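Local coordinates for protein CDP-glucose-4,6-dehydratase (Yersinia pseudotuberculosis, PDB 1RKX) that catalyses the NAD-dependent dehydration of CDP-D-glucose to its 4-keto-6-deoxy derivative, as a member of the extended short-chain dehydrogenase/reductase family, at residues N129-K134 with T190-N195; Y145-A150 with G259-P264; V280-E285 with T325-V330. All blocks are in the same frame, centred on the assembly; numbering follows the deposited sequence.

Contact 1 (N129-K134 with T190-N195); sequences NITSDK and TVRAGN. With NAD (nicotinamide-adenine-dinucleotide), chain G.
Asn129 pairs with Thr190 and Ile130 with Val191 as parallel strand neighbours, the backbone of Val191 bonding both Asn129 and Thr131. Val191 N donates to Asn129 O at 3.0 Å and Thr131 N to Val191 O at 3.1 Å. Further on, the Asp133 N to Ala193 O bond is weak.

Apolar contact lies on the sheet face carrying Ile130 and Val191, where Ile130 CG1 meets Val191 CG2 at 3.5 Å and Tyr242 of helix 236-251 touches both. On the face of Asn129 and Thr190, the two side chains lie side by side, Thr190 packing on Thr168 of helix 156-175.

Polar side chains converge on Glu165 of that helix: its OE2 bonds Thr131 OG1 and pairs with Arg192 NE, while its OE1 bonds Thr190 OG1. With OG anti to the backbone N (chi1 176°), Ser132 accepts from Lys134 N at 3.0 Å, an ST turn, and also bonds Tyr157 OH. Asp133 and Asn195 cross with their planes 77° apart, bridged by a water 2.7 Å from Asp133 OD2 and 3.0 Å from Asn195 ND2.

Against the nicotinamide, Ser132 OG lies 3.3 Å from NAD C5N and Gly194 CA 3.5 Å from NAD C4N. The loops that follow the two strands meet this ring, and Ser132, Tyr157 and Lys161 gathered there are consistent with the Ser/Thr-Tyr-Lys site of a short-chain dehydrogenase/reductase Rossmann fold.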
loop_
_atom_site.group_PDB
_atom_site.type_symbol
_atom_site.label_atom_id
_atom_site.label_comp_id
_atom_site.label_asym_id
_atom_site.label_seq_id
_atom_site.Cartn_x
_atom_site.Cartn_y
_atom_site.Cartn_z
ATOM N N ASN C 129 -13.249 22.301 -5.549
ATOM C CA ASN C 129 -13.765 21.487 -6.629
ATOM C C ASN C 129 -14.463 20.240 -6.102
ATOM O O ASN C 129 -13.835 19.367 -5.508
ATOM C CB ASN C 129 -12.619 21.101 -7.570
ATOM C CG ASN C 129 -13.046 20.104 -8.616
ATOM O OD1 ASN C 129 -14.223 20.030 -8.969
ATOM N ND2 ASN C 129 -12.090 19.336 -9.134
ATOM N N ILE C 130 -15.767 20.172 -6.324
ATOM C CA ILE C 130 -16.568 19.036 -5.896
ATOM C C ILE C 130 -16.404 17.892 -6.893
ATOM O O ILE C 130 -16.765 18.013 -8.070
ATOM C CB ILE C 130 -18.074 19.392 -5.810
ATOM C CG1 ILE C 130 -18.345 20.257 -4.578
ATOM C CG2 ILE C 130 -18.916 18.122 -5.731
ATOM C CD1 ILE C 130 -17.670 21.610 -4.612
ATOM N N THR C 131 -15.850 16.784 -6.423
ATOM C CA THR C 131 -15.680 15.630 -7.292
ATOM C C THR C 131 -16.739 14.609 -6.886
ATOM O O THR C 131 -17.912 14.771 -7.238
ATOM C CB THR C 131 -14.239 15.059 -7.186
ATOM O OG1 THR C 131 -13.942 14.705 -5.831
ATOM C CG2 THR C 131 -13.238 16.102 -7.663
ATOM N N SER C 132 -16.363 13.586 -6.123
ATOM C CA SER C 132 -17.341 12.586 -5.704
ATOM C C SER C 132 -16.732 11.575 -4.753
ATOM O O SER C 132 -15.524 11.408 -4.724
ATOM C CB SER C 132 -17.889 11.836 -6.924
ATOM O OG SER C 132 -18.774 10.796 -6.528
ATOM N N ASP C 133 -17.573 10.913 -3.965
ATOM C CA ASP C 133 -17.075 9.883 -3.067
ATOM C C ASP C 133 -16.666 8.699 -3.957
ATOM O O ASP C 133 -15.888 7.836 -3.545
ATOM C CB ASP C 133 -18.158 9.467 -2.055
ATOM C CG ASP C 133 -19.398 8.891 -2.716
ATOM O OD1 ASP C 133 -19.860 9.476 -3.721
ATOM O OD2 ASP C 133 -19.920 7.860 -2.220
ATOM N N LYS C 134 -17.162 8.689 -5.195
ATOM C CA LYS C 134 -16.858 7.617 -6.147
ATOM C C LYS C 134 -15.554 7.802 -6.933
ATOM O O LYS C 134 -15.280 7.048 -7.864
ATOM C CB LYS C 134 -18.017 7.453 -7.140
ATOM C CG LYS C 134 -19.370 7.219 -6.483
ATOM C CD LYS C 134 -19.331 6.015 -5.559
ATOM C CE LYS C 134 -20.656 5.835 -4.823
ATOM N NZ LYS C 134 -21.781 5.542 -5.761
ATOM N N THR C 190 -10.006 19.740 -3.410
ATOM C CA THR C 190 -11.101 18.932 -3.927
ATOM C C THR C 190 -11.853 18.402 -2.716
ATOM O O THR C 190 -11.266 18.210 -1.647
ATOM C CB THR C 190 -10.623 17.738 -4.799
ATOM O OG1 THR C 190 -9.665 16.952 -4.077
ATOM C CG2 THR C 190 -10.011 18.241 -6.102
ATOM N N VAL C 191 -13.155 18.194 -2.872
ATOM C CA VAL C 191 -13.972 17.675 -1.785
ATOM C C VAL C 191 -14.726 16.447 -2.281
ATOM O O VAL C 191 -15.296 16.438 -3.373
ATOM C CB VAL C 191 -14.951 18.751 -1.236
ATOM C CG1 VAL C 191 -14.156 19.850 -0.546
ATOM C CG2 VAL C 191 -15.799 19.335 -2.354
ATOM N N ARG C 192 -14.715 15.407 -1.463
ATOM C CA ARG C 192 -15.333 14.140 -1.812
ATOM C C ARG C 192 -16.449 13.774 -0.845
ATOM O O ARG C 192 -16.217 13.631 0.357
ATOM C CB ARG C 192 -14.241 13.063 -1.814
ATOM C CG ARG C 192 -13.022 13.474 -2.645
ATOM C CD ARG C 192 -11.748 12.728 -2.252
ATOM N NE ARG C 192 -10.581 13.236 -2.978
ATOM C CZ ARG C 192 -9.330 12.869 -2.739
ATOM N NH1 ARG C 192 -9.064 11.990 -1.785
ATOM N NH2 ARG C 192 -8.342 13.372 -3.465
ATOM N N ALA C 193 -17.656 13.615 -1.377
ATOM C CA ALA C 193 -18.816 13.272 -0.564
ATOM C C ALA C 193 -19.887 12.629 -1.434
ATOM O O ALA C 193 -19.906 12.825 -2.649
ATOM C CB ALA C 193 -19.372 14.532 0.100
ATOM N N GLY C 194 -20.782 11.867 -0.817
ATOM C CA GLY C 194 -21.834 11.230 -1.584
ATOM C C GLY C 194 -23.075 10.953 -0.757
ATOM O O GLY C 194 -23.157 11.350 0.408
ATOM N N ASN C 195 -24.047 10.284 -1.367
ATOM C CA ASN C 195 -25.287 9.920 -0.679
ATOM C C ASN C 195 -25.953 11.121 -0.012
ATOM O O ASN C 195 -26.384 11.050 1.141
ATOM C CB ASN C 195 -24.984 8.867 0.383
ATOM C CG ASN C 195 -23.991 7.829 -0.101
ATOM O OD1 ASN C 195 -24.282 7.041 -1.001
ATOM N ND2 ASN C 195 -22.801 7.838 0.488
HETATM P PA NAD G . -27.721 18.028 -9.931
HETATM O O1A NAD G . -27.978 17.285 -11.184
HETATM O O2A NAD G . -28.907 18.464 -9.146
HETATM O O5B NAD G . -26.820 19.328 -10.220
HETATM C C5B NAD G . -25.859 19.287 -11.303
HETATM C C4B NAD G . -25.538 20.696 -11.802
HETATM O O4B NAD G . -24.602 20.441 -12.875
HETATM C C3B NAD G . -26.732 21.387 -12.444
HETATM O O3B NAD G . -26.803 22.714 -11.885
HETATM C C2B NAD G . -26.390 21.343 -13.921
HETATM O O2B NAD G . -27.011 22.409 -14.691
HETATM C C1B NAD G . -24.884 21.372 -13.885
HETATM N N9A NAD G . -24.285 20.912 -15.128
HETATM C C8A NAD G . -24.249 19.635 -15.623
HETATM N N7A NAD G . -23.636 19.540 -16.801
HETATM C C5A NAD G . -23.255 20.837 -17.082
HETATM C C6A NAD G . -22.571 21.395 -18.184
HETATM N N6A NAD G . -22.128 20.741 -19.238
HETATM N N1A NAD G . -22.341 22.746 -18.168
HETATM C C2A NAD G . -22.792 23.457 -17.084
HETATM N N3A NAD G . -23.435 23.050 -16.011
HETATM C C4A NAD G . -23.643 21.705 -16.064
HETATM O O3 NAD G . -26.767 17.170 -9.044
HETATM P PN NAD G . -26.160 17.436 -7.548
HETATM O O1N NAD G . -26.716 16.352 -6.733
HETATM O O2N NAD G . -26.588 18.788 -7.106
HETATM O O5D NAD G . -24.606 17.225 -7.759
HETATM C C5D NAD G . -23.756 18.349 -7.509
HETATM C C4D NAD G . -22.304 17.948 -7.677
HETATM O O4D NAD G . -22.055 16.983 -6.602
HETATM C C3D NAD G . -21.883 17.216 -8.951
HETATM O O3D NAD G . -20.500 17.526 -9.212
HETATM C C2D NAD G . -22.054 15.756 -8.553
HETATM O O2D NAD G . -21.273 14.905 -9.410
HETATM C C1D NAD G . -21.542 15.785 -7.137
HETATM N N1N NAD G . -21.994 14.634 -6.363
HETATM C C2N NAD G . -23.305 14.521 -5.866
HETATM C C3N NAD G . -23.705 13.367 -5.002
HETATM C C7N NAD G . -25.082 13.353 -4.476
HETATM O O7N NAD G . -25.388 12.400 -3.743
HETATM N N7N NAD G . -25.995 14.307 -4.751
HETATM C C4N NAD G . -22.718 12.240 -4.794
HETATM C C5N NAD G . -21.384 12.509 -5.414
HETATM C C6N NAD G . -21.064 13.581 -6.108
HETATM O O HOH W 1 -19.947 7.061 0.347
#

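Contact 2 (Y145-A150 with G259-P264)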
loop_
_atom_site.group_PDB
_atom_site.type_symbol
_atom_site.label_atom_id
_atom_site.label_comp_id
_atom_site.label_asym_id
_atom_site.label_seq_id
_atom_site.Cartn_x
_atom_site.Cartn_y
_atom_site.Cartn_z
ATOM N N TYR C 145 -12.560 4.877 2.702
ATOM C CA TYR C 145 -11.368 5.336 2.008
ATOM C C TYR C 145 -10.702 6.547 2.631
ATOM O O TYR C 145 -11.362 7.447 3.143
ATOM C CB TYR C 145 -11.691 5.625 0.541
ATOM C CG TYR C 145 -12.030 4.367 -0.215
ATOM C CD1 TYR C 145 -13.329 3.863 -0.229
ATOM C CD2 TYR C 145 -11.028 3.625 -0.839
ATOM C CE1 TYR C 145 -13.619 2.638 -0.844
ATOM C CE2 TYR C 145 -11.302 2.411 -1.451
ATOM C CZ TYR C 145 -12.596 1.921 -1.449
ATOM O OH TYR C 145 -12.842 0.705 -2.040
ATOM N N ARG C 146 -9.377 6.553 2.578
ATOM C CA ARG C 146 -8.588 7.643 3.126
ATOM C C ARG C 146 -8.151 8.498 1.934
ATOM O O ARG C 146 -8.014 7.988 0.824
ATOM C CB ARG C 146 -7.422 7.043 3.928
ATOM C CG ARG C 146 -7.962 5.962 4.897
ATOM C CD ARG C 146 -7.022 5.455 5.997
ATOM N NE ARG C 146 -5.944 4.612 5.512
ATOM C CZ ARG C 146 -5.436 3.567 6.166
ATOM N NH1 ARG C 146 -5.904 3.196 7.353
ATOM N NH2 ARG C 146 -4.426 2.901 5.633
ATOM N N GLU C 147 -7.957 9.794 2.152
ATOM C CA GLU C 147 -7.606 10.697 1.057
ATOM C C GLU C 147 -6.352 10.384 0.254
ATOM O O GLU C 147 -6.229 10.825 -0.890
ATOM C CB GLU C 147 -7.535 12.146 1.566
ATOM C CG GLU C 147 -8.890 12.737 1.931
ATOM C CD GLU C 147 -9.268 12.516 3.385
ATOM O OE1 GLU C 147 -8.621 11.686 4.064
ATOM O OE2 GLU C 147 -10.223 13.174 3.844
ATOM N N ASN C 148 -5.432 9.618 0.833
ATOM C CA ASN C 148 -4.190 9.277 0.148
ATOM C C ASN C 148 -4.277 8.011 -0.709
ATOM O O ASN C 148 -3.269 7.571 -1.256
ATOM C CB ASN C 148 -3.057 9.117 1.174
ATOM C CG ASN C 148 -3.212 7.875 2.041
ATOM O OD1 ASN C 148 -4.289 7.285 2.125
ATOM N ND2 ASN C 148 -2.128 7.479 2.702
ATOM N N GLU C 149 -5.466 7.432 -0.841
ATOM C CA GLU C 149 -5.600 6.215 -1.630
ATOM C C GLU C 149 -5.878 6.484 -3.113
ATOM O O GLU C 149 -6.293 7.579 -3.501
ATOM C CB GLU C 149 -6.653 5.296 -0.992
ATOM C CG GLU C 149 -6.262 4.888 0.452
ATOM C CD GLU C 149 -7.153 3.813 1.064
ATOM O OE1 GLU C 149 -6.801 2.610 0.976
ATOM O OE2 GLU C 149 -8.200 4.169 1.632
ATOM N N ALA C 150 -5.643 5.464 -3.933
ATOM C CA ALA C 150 -5.778 5.557 -5.388
ATOM C C ALA C 150 -7.104 6.000 -5.988
ATOM O O ALA C 150 -8.183 5.615 -5.529
ATOM C CB ALA C 150 -5.361 4.234 -6.017
ATOM N N GLY C 259 -7.030 17.147 -0.948
ATOM C CA GLY C 259 -8.322 16.494 -1.088
ATOM C C GLY C 259 -8.945 16.251 0.278
ATOM O O GLY C 259 -8.229 15.962 1.241
ATOM N N TRP C 260 -10.271 16.342 0.365
ATOM C CA TRP C 260 -10.970 16.169 1.638
ATOM C C TRP C 260 -12.258 15.352 1.566
ATOM O O TRP C 260 -13.117 15.615 0.731
ATOM C CB TRP C 260 -11.326 17.537 2.230
ATOM C CG TRP C 260 -10.164 18.449 2.425
ATOM C CD1 TRP C 260 -9.539 19.198 1.471
ATOM C CD2 TRP C 260 -9.466 18.688 3.649
ATOM N NE1 TRP C 260 -8.491 19.892 2.026
ATOM C CE2 TRP C 260 -8.422 19.598 3.363
ATOM C CE3 TRP C 260 -9.619 18.222 4.963
ATOM C CZ2 TRP C 260 -7.531 20.052 4.344
ATOM C CZ3 TRP C 260 -8.733 18.673 5.944
ATOM C CH2 TRP C 260 -7.700 19.582 5.624
ATOM N N ASN C 261 -12.387 14.386 2.474
ATOM C CA ASN C 261 -13.570 13.532 2.572
ATOM C C ASN C 261 -14.597 14.127 3.538
ATOM O O ASN C 261 -14.240 14.614 4.611
ATOM C CB ASN C 261 -13.211 12.156 3.145
ATOM C CG ASN C 261 -12.476 11.262 2.168
ATOM O OD1 ASN C 261 -11.885 10.263 2.575
ATOM N ND2 ASN C 261 -12.523 11.591 0.888
ATOM N N PHE C 262 -15.872 14.055 3.172
ATOM C CA PHE C 262 -16.943 14.510 4.052
ATOM C C PHE C 262 -18.040 13.457 4.021
ATOM O O PHE C 262 -18.515 13.059 2.953
ATOM C CB PHE C 262 -17.496 15.879 3.634
ATOM C CG PHE C 262 -16.520 17.012 3.820
ATOM C CD1 PHE C 262 -15.809 17.515 2.740
ATOM C CD2 PHE C 262 -16.303 17.566 5.082
ATOM C CE1 PHE C 262 -14.897 18.556 2.904
ATOM C CE2 PHE C 262 -15.388 18.610 5.259
ATOM C CZ PHE C 262 -14.688 19.104 4.172
ATOM N N GLY C 263 -18.426 12.990 5.200
ATOM C CA GLY C 263 -19.453 11.977 5.289
ATOM C C GLY C 263 -19.971 11.847 6.708
ATOM O O GLY C 263 -19.439 12.476 7.619
ATOM N N PRO C 264 -21.007 11.031 6.926
ATOM C CA PRO C 264 -21.607 10.820 8.247
ATOM C C PRO C 264 -20.844 9.791 9.075
ATOM O O PRO C 264 -19.960 9.101 8.567
ATOM C CB PRO C 264 -23.002 10.333 7.900
ATOM C CG PRO C 264 -22.718 9.448 6.713
ATOM C CD PRO C 264 -21.747 10.284 5.892
HETATM O O HOH W 2 -11.788 13.988 5.927
#
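Glu147 and Asn261 each hold CG beside the backbone N and anti to the carbonyl carbon, and a bend in Glu147 at chi2 (91°) places CD beside the Asn261 amide. The two side chains thus meet tip to tip, their carboxylate and amide planes stacked only 18° apart. Glu147 OE2 accepts from the backbone N of Asn261 at 2.8 Å, on its anti side and 18° out of the carboxylate plane. Further back along the side chain, Glu147 CG rests 3.4 Å from Gly259 O. A water sits 2.7 Å from Glu147 OE2 and 2.9 Å from Asn261 O, next to the same carboxylate.

Glu147 is presented by a type I beta turn from Arg146 to Glu149. Its Glu149 N to Arg146 O bond is reinforced by Arg146 N, which donates to the anti lone pair of Glu149 OE2 at 2.8 Å. Between chains, Arg146 and Glu149 form reciprocal salt bridges with Glu149 and Arg146 of a second subunit, placing this turn at a subunit interface.

The loop before helix 156-175 is thereby fixed to strand 259-261, the outermost strand, within this chain, of the parallel sheet. Strand 187-192 lies beside that strand, with Arg192 NH1 bonding Glu147 O, and helix 308-314 brings Lys309 to Glu147 and to Gly259 O.

Contact 3 (V280-E285 with T325-V330)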
loop_
_atom_site.group_PDB
_atom_site.type_symbol
_atom_site.label_atom_id
_atom_site.label_comp_id
_atom_site.label_asym_id
_atom_site.label_seq_id
_atom_site.Cartn_x
_atom_site.Cartn_y
_atom_site.Cartn_z
ATOM N N VAL C 280 -42.235 6.929 7.086
ATOM C CA VAL C 280 -43.661 6.630 7.144
ATOM C C VAL C 280 -44.223 7.219 8.434
ATOM O O VAL C 280 -45.328 7.760 8.454
ATOM C CB VAL C 280 -43.920 5.105 7.133
ATOM C CG1 VAL C 280 -45.342 4.808 7.587
ATOM C CG2 VAL C 280 -43.705 4.555 5.734
ATOM N N LYS C 281 -43.445 7.113 9.505
ATOM C CA LYS C 281 -43.846 7.624 10.808
ATOM C C LYS C 281 -43.860 9.146 10.823
ATOM O O LYS C 281 -44.734 9.761 11.434
ATOM C CB LYS C 281 -42.897 7.109 11.891
ATOM C CG LYS C 281 -42.851 5.595 11.998
ATOM C CD LYS C 281 -41.874 5.141 13.072
ATOM C CE LYS C 281 -41.797 3.623 13.137
ATOM N NZ LYS C 281 -40.824 3.161 14.165
ATOM N N TYR C 282 -42.888 9.753 10.155
ATOM C CA TYR C 282 -42.810 11.207 10.103
ATOM C C TYR C 282 -43.887 11.775 9.194
ATOM O O TYR C 282 -44.375 12.885 9.415
ATOM C CB TYR C 282 -41.431 11.646 9.608
ATOM C CG TYR C 282 -40.312 11.343 10.575
ATOM C CD1 TYR C 282 -38.980 11.415 10.173
ATOM C CD2 TYR C 282 -40.582 10.991 11.899
ATOM C CE1 TYR C 282 -37.945 11.142 11.063
ATOM C CE2 TYR C 282 -39.556 10.717 12.795
ATOM C CZ TYR C 282 -38.240 10.794 12.371
ATOM O OH TYR C 282 -37.222 10.510 13.251
ATOM N N TRP C 283 -44.261 11.007 8.175
ATOM C CA TRP C 283 -45.277 11.449 7.235
ATOM C C TRP C 283 -46.677 11.296 7.807
ATOM O O TRP C 283 -47.455 12.248 7.821
ATOM C CB TRP C 283 -45.166 10.665 5.927
ATOM C CG TRP C 283 -46.047 11.210 4.849
ATOM C CD1 TRP C 283 -47.358 10.900 4.621
ATOM C CD2 TRP C 283 -45.694 12.201 3.877
ATOM N NE1 TRP C 283 -47.843 11.638 3.566
ATOM C CE2 TRP C 283 -46.843 12.445 3.091
ATOM C CE3 TRP C 283 -44.517 12.909 3.593
ATOM C CZ2 TRP C 283 -46.851 13.367 2.041
ATOM C CZ3 TRP C 283 -44.525 13.827 2.548
ATOM C CH2 TRP C 283 -45.686 14.047 1.785
ATOM N N GLY C 284 -46.994 10.094 8.276
ATOM C CA GLY C 284 -48.304 9.847 8.842
ATOM C C GLY C 284 -49.296 9.363 7.804
ATOM O O GLY C 284 -48.909 8.954 6.708
ATOM N N GLU C 285 -50.578 9.416 8.151
ATOM C CA GLU C 285 -51.642 8.974 7.257
ATOM C C GLU C 285 -51.317 9.251 5.797
ATOM O O GLU C 285 -50.972 10.373 5.426
ATOM C CB GLU C 285 -52.960 9.650 7.634
ATOM C CG GLU C 285 -53.465 9.272 9.018
ATOM C CD GLU C 285 -54.813 9.886 9.339
ATOM O OE1 GLU C 285 -55.783 9.608 8.601
ATOM O OE2 GLU C 285 -54.903 10.645 10.329
ATOM N N THR C 325 -32.418 14.177 10.194
ATOM C CA THR C 325 -32.391 14.522 8.774
ATOM C C THR C 325 -33.667 14.098 8.046
ATOM O O THR C 325 -34.244 14.884 7.290
ATOM C CB THR C 325 -31.149 13.889 8.095
ATOM O OG1 THR C 325 -29.974 14.559 8.575
ATOM C CG2 THR C 325 -31.226 14.006 6.568
ATOM N N LEU C 326 -34.117 12.868 8.277
ATOM C CA LEU C 326 -35.334 12.377 7.632
ATOM C C LEU C 326 -36.550 13.202 8.059
ATOM O O LEU C 326 -37.474 13.419 7.275
ATOM C CB LEU C 326 -35.565 10.897 7.973
ATOM C CG LEU C 326 -34.589 9.889 7.356
ATOM C CD1 LEU C 326 -34.891 8.484 7.862
ATOM C CD2 LEU C 326 -34.704 9.943 5.832
ATOM N N GLU C 327 -36.549 13.653 9.307
ATOM C CA GLU C 327 -37.647 14.464 9.812
ATOM C C GLU C 327 -37.694 15.771 9.023
ATOM O O GLU C 327 -38.764 16.213 8.613
ATOM C CB GLU C 327 -37.458 14.730 11.306
ATOM C CG GLU C 327 -38.435 15.724 11.899
ATOM C CD GLU C 327 -38.486 15.645 13.409
ATOM O OE1 GLU C 327 -39.313 14.873 13.932
ATOM O OE2 GLU C 327 -37.691 16.341 14.073
ATOM N N TYR C 328 -36.535 16.383 8.806
ATOM C CA TYR C 328 -36.474 17.621 8.035
ATOM C C TYR C 328 -36.902 17.399 6.575
ATOM O O TYR C 328 -37.548 18.273 5.988
ATOM C CB TYR C 328 -35.058 18.214 8.052
ATOM C CG TYR C 328 -34.706 19.035 9.282
ATOM C CD1 TYR C 328 -34.010 18.472 10.354
ATOM C CD2 TYR C 328 -35.046 20.387 9.358
ATOM C CE1 TYR C 328 -33.658 19.239 11.470
ATOM C CE2 TYR C 328 -34.699 21.163 10.468
ATOM C CZ TYR C 328 -34.006 20.583 11.519
ATOM O OH TYR C 328 -33.663 21.351 12.612
ATOM N N ILE C 329 -36.547 16.239 6.004
ATOM C CA ILE C 329 -36.873 15.900 4.612
ATOM C C ILE C 329 -38.378 15.866 4.411
ATOM O O ILE C 329 -38.914 16.510 3.509
ATOM C CB ILE C 329 -36.318 14.505 4.193
ATOM C CG1 ILE C 329 -34.815 14.419 4.464
ATOM C CG2 ILE C 329 -36.621 14.240 2.724
ATOM C CD1 ILE C 329 -34.040 15.571 3.939
ATOM N N VAL C 330 -39.056 15.096 5.252
ATOM C CA VAL C 330 -40.501 14.973 5.161
ATOM C C VAL C 330 -41.141 16.341 5.371
ATOM O O VAL C 330 -42.079 16.714 4.666
ATOM C CB VAL C 330 -41.040 13.969 6.210
ATOM C CG1 VAL C 330 -42.564 13.992 6.228
ATOM C CG2 VAL C 330 -40.541 12.571 5.883
#
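Tyr282 lays its ring against helix 322-338, with Glu327 OE1 over one face and the carbonyl carbon of Leu326 at the edge, near the ring plane. The ring and the Glu327 carboxylate are inclined at 46°, and the two side chains cross at about a right angle. Most of the touching falls on the CD1-CE1 bond of the ring: Tyr282 CD1 comes to 3.3 Å from Glu327 CA, while Tyr282 CE1 lies 3.6 Å from Glu327 CB and 3.9 Å from Leu326 CB. A weak hydrogen bond from the Tyr282 hydroxyl to Asn323 O ties the far end of the ring to the same helix.

The second flat group, the indole of Trp283, approaches Val330 obliquely. Trp283 CG stands anti to the backbone N (chi1 -171°), and the CE3 corner of the ring meets Val330, with Trp283 CE3 3.5 Å from Val330 CG1. The two methyls of Val330 divide the work: CG1 touches the indole and CG2 packs 3.9 Å from Tyr282 CB. Lys334, from the helix that bears Val330, makes a cation-pi contact with the indole and bonds Trp283 O, so it grips the end of helix 272-283. There Gly284, with positive phi, leaves the helical path while Gly284 N still bonds Val280 O at 2.9 Å.

This largely apolar helix-helix seam lies away from the cofactor, the side chain of Leu326 being about 14 Å from NAD. Helix 207-216 adjoins it, with Phe215 and Leu212 meeting Trp283; Leu326 reaches Ile275 and Met279 of helix 272-283, and Ile329 packs on His234 of strand 229-234.

In the fold
From the N terminus, the chain leaves strand 126-130 through 129-134, passes the loop at 145-150 and runs along helix 156-175 before 190-195 closes contact 1. Contact 2 is still open at that point and closes only when 259-264 arrives, so the two cross. They also touch: strands 187-192 and 259-261 are neighbours in the parallel sheet, and Arg192 N probably bonds Trp260 O. Together they join the cofactor-side strand ends to the outermost strand of the sheet within the chain and to a subunit interface. Contact 3 follows in series, bringing helices 272-283 and 322-338 together; its centre is about 27 Å from that of contact 1 and about 31 Å from that of contact 2.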